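Local atomic coordinates of putative peptidase M23 (Pseudomonas aeruginosa PAO1, PDB entry 2HSI), a protein that binds a zinc ion and is probably a metalloendopeptidase of the M23 family, although its function has not been established. Residues 75-78 / 79-82. Sequence-based numbering, arbitrary orientation. Where two conformers were deposited one is given.
Sequences GIPL and STKP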
loop_
_atom_site.group_PDB
_atom_site.type_symbol
_atom_site.label_atom_id
_atom_site.label_comp_id
_atom_site.label_asym_id
_atom_site.label_seq_id
_atom_site.Cartn_x
_atom_site.Cartn_y
_atom_site.Cartn_z
ATOM N N GLY A 75 -5.145 6.236 3.665
ATOM C CA GLY A 75 -3.733 6.251 4.044
ATOM C C GLY A 75 -3.314 7.650 4.473
ATOM O O GLY A 75 -3.600 8.622 3.775
ATOM N N ILE A 76 -2.646 7.746 5.625
ATOM C CA ILE A 76 -2.193 9.036 6.163
ATOM C C ILE A 76 -0.676 9.163 6.003
ATOM O O ILE A 76 0.075 8.410 6.621
ATOM C CB ILE A 76 -2.563 9.205 7.663
ATOM C CG1 ILE A 76 -4.023 8.811 7.932
ATOM C CG2 ILE A 76 -2.257 10.627 8.144
ATOM C CD1 ILE A 76 -5.068 9.620 7.172
ATOM N N PRO A 77 -0.217 10.113 5.164
ATOM C CA PRO A 77 1.246 10.252 5.011
ATOM C C PRO A 77 1.976 10.504 6.334
ATOM O O PRO A 77 1.412 11.106 7.256
ATOM C CB PRO A 77 1.388 11.452 4.084
ATOM C CG PRO A 77 0.091 11.516 3.336
ATOM C CD PRO A 77 -0.949 11.056 4.295
ATOM N N LEU A 78 3.213 10.029 6.422
ATOM C CA LEU A 78 4.029 10.186 7.631
ATOM C C LEU A 78 4.307 11.662 7.978
ATOM O O LEU A 78 4.470 12.010 9.145
ATOM C CB LEU A 78 5.332 9.381 7.507
ATOM C CG LEU A 78 6.125 9.079 8.787
ATOM C CD1 LEU A 78 5.381 8.127 9.730
ATOM C CD2 LEU A 78 7.504 8.526 8.444
ATOM N N SER A 79 4.311 12.524 6.968
ATOM C CA SER A 79 4.514 13.963 7.167
ATOM C C SER A 79 3.265 14.735 7.648
ATOM O O SER A 79 3.351 15.929 7.947
ATOM C CB SER A 79 5.078 14.596 5.887
ATOM O OG SER A 79 4.143 14.533 4.828
ATOM N N THR A 80 2.117 14.057 7.732
ATOM C CA THR A 80 0.870 14.697 8.165
ATOM C C THR A 80 0.923 15.144 9.619
ATOM O O THR A 80 1.206 14.351 10.514
ATOM C CB THR A 80 -0.346 13.763 7.995
ATOM O OG1 THR A 80 -0.339 13.203 6.680
ATOM C CG2 THR A 80 -1.654 14.508 8.210
ATOM N N LYS A 81 0.647 16.426 9.840
ATOM C CA LYS A 81 0.561 16.970 11.181
ATOM C C LYS A 81 -0.741 16.494 11.825
ATOM O O LYS A 81 -1.810 16.557 11.202
ATOM C CB LYS A 81 0.655 18.505 11.167
ATOM C CG LYS A 81 2.090 19.068 11.246
ATOM C CD LYS A 81 2.838 18.999 9.908
ATOM C CE LYS A 81 4.340 18.841 10.107
ATOM N NZ LYS A 81 5.014 18.353 8.864
ATOM N N PRO A 82 -0.652 15.984 13.065
ATOM C CA PRO A 82 -1.858 15.607 13.805
ATOM C C PRO A 82 -2.876 16.759 13.873
ATOM O O PRO A 82 -2.497 17.938 13.912
ATOM C CB PRO A 82 -1.318 15.242 15.189
ATOM C CG PRO A 82 0.097 14.797 14.916
ATOM C CD PRO A 82 0.575 15.716 13.839
HETATM O O HOH W 1 3.716 14.056 11.796
#
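Pro-77 to Thr-80 form a type I beta turn, closed by the hydrogen bond from Thr-80 N to Pro-77 O (3.1 Å, N-H...O angle 160°). The Thr-80 hydroxyl gives the same oxygen a second, shorter hydrogen bond, Thr-80 OG1 to Pro-77 O 2.8 Å. Both donors come from one face of the Pro-77 carbonyl, the amide well above its plane and the hydroxyl tilted less, by 31°. With chi1 at -49°, OG1 lies beside the threonine's own backbone N, where both donors can reach one acceptor, and the hydroxyl bond in turn holds the side chain in this rotation. The hydroxyl oxygen also rests against the proline ring, Thr-80 OG1 3.3 Å from Pro-77 CD. In the conformer given, the CG2 methyl of Ile-76 lies 3.5 Å from Thr-80 OG1 and 3.9 Å from Thr-80 CG2, the two side chains running crosswise. The turn lies in the loop joining strands 70-75 and 83-90 of the antiparallel sheet in the M23 N-terminal domain; Tyr-55 of strand 52-55 touches Ile-76, Pro-77 and Thr-80. The side chain of Leu-78 sets off away from 79-82 and meets Phe-166. Exposed Lys-81 curls back until its NZ donates a hydrogen bond to Ser-79 O in the carbonyl plane (3.1 Å), while a water donates to Thr-80 O and, weakly, to Leu-78 O.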